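Local coordinates for PipY (Synechococcus elongatus, PDB 5NLC), which binds pyridoxal 5'-phosphate and is probably involved in the homeostasis of this vitamin B6 cofactor, at residues A161-R172 and D197-G205. Numbering follows the deposited sequence.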
loop_
_atom_site.group_PDB
_atom_site.type_symbol
_atom_site.label_atom_id
_atom_site.label_comp_id
_atom_site.label_asym_id
_atom_site.label_seq_id
_atom_site.Cartn_x
_atom_site.Cartn_y
_atom_site.Cartn_z
ATOM N N ALA A 161 -18.818 2.512 10.611
ATOM C CA ALA A 161 -17.867 1.637 11.273
ATOM C C ALA A 161 -18.261 0.174 11.024
ATOM O O ALA A 161 -17.415 -0.638 10.678
ATOM C CB ALA A 161 -17.762 1.960 12.804
ATOM N N ALA A 162 -19.557 -0.142 11.133
ATOM C CA ALA A 162 -20.013 -1.518 10.898
ATOM C C ALA A 162 -19.754 -1.996 9.479
ATOM O O ALA A 162 -19.246 -3.109 9.263
ATOM C CB ALA A 162 -21.489 -1.668 11.298
ATOM N N GLU A 163 -20.049 -1.143 8.527
ATOM C CA GLU A 163 -19.883 -1.452 7.117
ATOM C C GLU A 163 -18.365 -1.586 6.816
ATOM O O GLU A 163 -17.954 -2.412 5.979
ATOM C CB GLU A 163 -20.510 -0.374 6.251
ATOM C CG GLU A 163 -22.005 -0.414 6.130
ATOM C CD GLU A 163 -22.618 0.890 5.603
ATOM O OE1 GLU A 163 -21.980 1.991 5.554
ATOM O OE2 GLU A 163 -23.828 0.843 5.312
ATOM N N THR A 164 -17.525 -0.801 7.506
ATOM C CA THR A 164 -16.088 -0.913 7.351
ATOM C C THR A 164 -15.539 -2.220 7.908
ATOM O O THR A 164 -14.694 -2.883 7.284
ATOM C CB THR A 164 -15.372 0.289 7.993
ATOM O OG1 THR A 164 -15.887 1.461 7.368
ATOM C CG2 THR A 164 -13.871 0.152 7.848
ATOM N N GLN A 165 -15.956 -2.576 9.078
ATOM C CA GLN A 165 -15.568 -3.882 9.646
ATOM C C GLN A 165 -15.891 -5.024 8.683
ATOM O O GLN A 165 -15.038 -5.901 8.417
ATOM C CB GLN A 165 -16.331 -4.124 10.955
ATOM C CG GLN A 165 -15.912 -5.463 11.554
ATOM C CD GLN A 165 -16.690 -5.785 12.741
ATOM O OE1 GLN A 165 -17.918 -5.987 12.619
ATOM N NE2 GLN A 165 -16.026 -5.841 13.936
ATOM N N ALA A 166 -17.088 -4.999 8.160
ATOM C CA ALA A 166 -17.551 -6.059 7.263
ATOM C C ALA A 166 -16.694 -6.065 5.988
ATOM O O ALA A 166 -16.307 -7.146 5.465
ATOM C CB ALA A 166 -19.043 -5.935 6.975
ATOM N N LEU A 167 -16.345 -4.877 5.511
ATOM C CA LEU A 167 -15.512 -4.744 4.316
ATOM C C LEU A 167 -14.136 -5.342 4.488
ATOM O O LEU A 167 -13.699 -6.050 3.560
ATOM C CB LEU A 167 -15.412 -3.269 3.836
ATOM C CG LEU A 167 -14.446 -2.980 2.675
ATOM C CD1 LEU A 167 -14.934 -3.484 1.325
ATOM C CD2 LEU A 167 -14.225 -1.494 2.613
ATOM N N PHE A 168 -13.481 -5.040 5.638
ATOM C CA PHE A 168 -12.162 -5.518 5.908
ATOM C C PHE A 168 -12.149 -7.035 6.090
ATOM O O PHE A 168 -11.211 -7.715 5.633
ATOM C CB PHE A 168 -11.527 -4.798 7.071
ATOM C CG PHE A 168 -11.234 -3.314 6.815
ATOM C CD1 PHE A 168 -10.980 -2.793 5.546
ATOM C CD2 PHE A 168 -11.144 -2.476 7.921
ATOM C CE1 PHE A 168 -10.659 -1.429 5.403
ATOM C CE2 PHE A 168 -10.836 -1.156 7.800
ATOM C CZ PHE A 168 -10.599 -0.625 6.517
ATOM N N ALA A 169 -13.235 -7.565 6.646
ATOM C CA ALA A 169 -13.380 -9.029 6.772
ATOM C C ALA A 169 -13.540 -9.701 5.410
ATOM O O ALA A 169 -12.950 -10.759 5.126
ATOM C CB ALA A 169 -14.560 -9.331 7.700
ATOM N N GLN A 170 -14.336 -9.065 4.572
ATOM C CA GLN A 170 -14.560 -9.535 3.209
ATOM C C GLN A 170 -13.293 -9.514 2.439
ATOM O O GLN A 170 -13.074 -10.445 1.681
ATOM C CB GLN A 170 -15.625 -8.738 2.514
ATOM C CG GLN A 170 -16.057 -9.235 1.135
ATOM C CD GLN A 170 -16.921 -8.222 0.399
ATOM O OE1 GLN A 170 -17.089 -7.040 0.844
ATOM N NE2 GLN A 170 -17.434 -8.634 -0.745
ATOM N N ALA A 171 -12.470 -8.482 2.591
ATOM C CA ALA A 171 -11.141 -8.459 1.975
ATOM C C ALA A 171 -10.275 -9.604 2.405
ATOM O O ALA A 171 -9.710 -10.268 1.573
ATOM C CB ALA A 171 -10.446 -7.158 2.269
ATOM N N ARG A 172 -10.188 -9.851 3.688
ATOM C CA ARG A 172 -9.415 -10.964 4.199
ATOM C C ARG A 172 -9.874 -12.280 3.620
ATOM O O ARG A 172 -9.058 -13.088 3.169
ATOM C CB ARG A 172 -9.471 -11.018 5.743
ATOM C CG ARG A 172 -8.695 -12.195 6.281
ATOM C CD ARG A 172 -8.831 -12.437 7.788
ATOM N NE ARG A 172 -10.192 -12.874 8.089
ATOM C CZ ARG A 172 -11.150 -12.110 8.578
ATOM N NH1 ARG A 172 -10.940 -10.827 8.884
ATOM N NH2 ARG A 172 -12.359 -12.647 8.810
ATOM N N ASP A 197 -9.645 4.376 10.666
ATOM C CA ASP A 197 -10.210 3.039 10.716
ATOM C C ASP A 197 -9.200 1.920 10.889
ATOM O O ASP A 197 -9.593 0.721 10.886
ATOM C CB ASP A 197 -11.154 2.790 9.557
ATOM C CG ASP A 197 -10.467 2.677 8.214
ATOM O OD1 ASP A 197 -9.218 2.492 8.186
ATOM O OD2 ASP A 197 -11.222 2.684 7.181
ATOM N N TRP A 198 -7.938 2.259 11.147
ATOM C CA TRP A 198 -6.915 1.197 11.245
ATOM C C TRP A 198 -7.154 0.180 12.402
ATOM O O TRP A 198 -6.811 -0.947 12.252
ATOM C CB TRP A 198 -5.454 1.725 11.265
ATOM C CG TRP A 198 -5.072 2.504 12.490
ATOM C CD1 TRP A 198 -4.971 3.877 12.600
ATOM C CD2 TRP A 198 -4.695 1.984 13.741
ATOM N NE1 TRP A 198 -4.593 4.241 13.858
ATOM C CE2 TRP A 198 -4.446 3.102 14.604
ATOM C CE3 TRP A 198 -4.615 0.695 14.272
ATOM C CZ2 TRP A 198 -4.038 2.943 15.920
ATOM C CZ3 TRP A 198 -4.203 0.543 15.587
ATOM C CH2 TRP A 198 -3.968 1.661 16.416
ATOM N N PRO A 199 -7.748 0.590 13.528
ATOM C CA PRO A 199 -8.013 -0.477 14.532
ATOM C C PRO A 199 -8.977 -1.560 13.989
ATOM O O PRO A 199 -8.811 -2.740 14.278
ATOM C CB PRO A 199 -8.586 0.301 15.721
ATOM C CG PRO A 199 -8.018 1.702 15.558
ATOM C CD PRO A 199 -8.018 1.931 14.075
ATOM N N LEU A 200 -9.959 -1.185 13.178
ATOM C CA LEU A 200 -10.881 -2.180 12.589
ATOM C C LEU A 200 -10.093 -3.070 11.620
ATOM O O LEU A 200 -10.314 -4.306 11.552
ATOM C CB LEU A 200 -12.018 -1.536 11.846
ATOM C CG LEU A 200 -12.939 -0.630 12.660
ATOM C CD1 LEU A 200 -13.991 -0.023 11.737
ATOM C CD2 LEU A 200 -13.573 -1.331 13.815
ATOM N N ALA A 201 -9.152 -2.443 10.900
ATOM C CA ALA A 201 -8.352 -3.160 9.893
ATOM C C ALA A 201 -7.463 -4.185 10.552
ATOM O O ALA A 201 -7.443 -5.352 10.130
ATOM C CB ALA A 201 -7.541 -2.171 9.097
ATOM N N VAL A 202 -6.784 -3.793 11.627
ATOM C CA VAL A 202 -5.899 -4.675 12.350
ATOM C C VAL A 202 -6.684 -5.876 12.891
ATOM O O VAL A 202 -6.244 -7.015 12.750
ATOM C CB VAL A 202 -5.178 -3.939 13.480
ATOM C CG1 VAL A 202 -4.504 -4.894 14.456
ATOM C CG2 VAL A 202 -4.231 -2.905 12.945
ATOM N N ALA A 203 -7.867 -5.634 13.467
ATOM C CA ALA A 203 -8.651 -6.743 14.017
ATOM C C ALA A 203 -9.089 -7.705 12.889
ATOM O O ALA A 203 -9.366 -8.847 13.167
ATOM C CB ALA A 203 -9.886 -6.214 14.766
ATOM N N GLU A 204 -9.180 -7.235 11.639
ATOM C CA GLU A 204 -9.553 -8.087 10.542
ATOM C C GLU A 204 -8.367 -8.585 9.704
ATOM O O GLU A 204 -8.580 -9.165 8.633
ATOM C CB GLU A 204 -10.556 -7.415 9.660
ATOM C CG GLU A 204 -11.836 -7.019 10.336
ATOM C CD GLU A 204 -12.612 -8.167 10.941
ATOM O OE1 GLU A 204 -12.501 -9.291 10.431
ATOM O OE2 GLU A 204 -13.281 -7.930 11.972
ATOM N N GLY A 205 -7.160 -8.420 10.208
ATOM C CA GLY A 205 -5.997 -9.124 9.675
ATOM C C GLY A 205 -5.127 -8.274 8.757
ATOM O O GLY A 205 -4.314 -8.830 8.010
HETATM O O HOH W 1 -13.985 3.482 7.128
HETATM O O HOH W 2 -14.352 -11.382 10.508
#
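Glu204, the first residue past helix 198-203, reaches across to Phe168, Ala169 and Arg172 of helix 161-181. Its CB packs on Phe168 CB at 3.8 Å. CG comes 3.9 Å from Gln165 O. The chain then bends (chi2 -60°), bringing OE2 to Gln165 CG and OE1 to Ala169 CB. OE1 accepts a hydrogen bond from Arg172 NH1 (2.7 Å), part of a salt bridge, through the lone pair turned away from OE2. The same Arg172 NH1 bonds Glu204 O at 2.9 Å, in the guanidinium plane, and a water joins Arg172 NH2 to OE1. With an alanine here the Arg172 guanidinium would probably lose its charge partner and keep only the backbone carbonyl of its two direct bonds across the contact. The axes of 161-172 and 198-203 run the same general way, 35° apart. In this modified TIM barrel the two helices follow strands 147-152 and 189-191, and pack side by side on the outside. Leu200 is a knob in a hole made by Ala161, Thr164, Gln165 and Phe168. The Phe168 ring leans on Ala201, with CE2 3.7 Å from Ala201 CB. Its CZ points edge-on at Asp197 OD2, 3.4 Å away. A water links OD2 to Thr164 OG1, which also bonds Thr160 O. Met194 N holds Asp197 OD1, and this side chain lies about 6 Å from that of Arg210, a residue of the pyridoxal phosphate site, empty here.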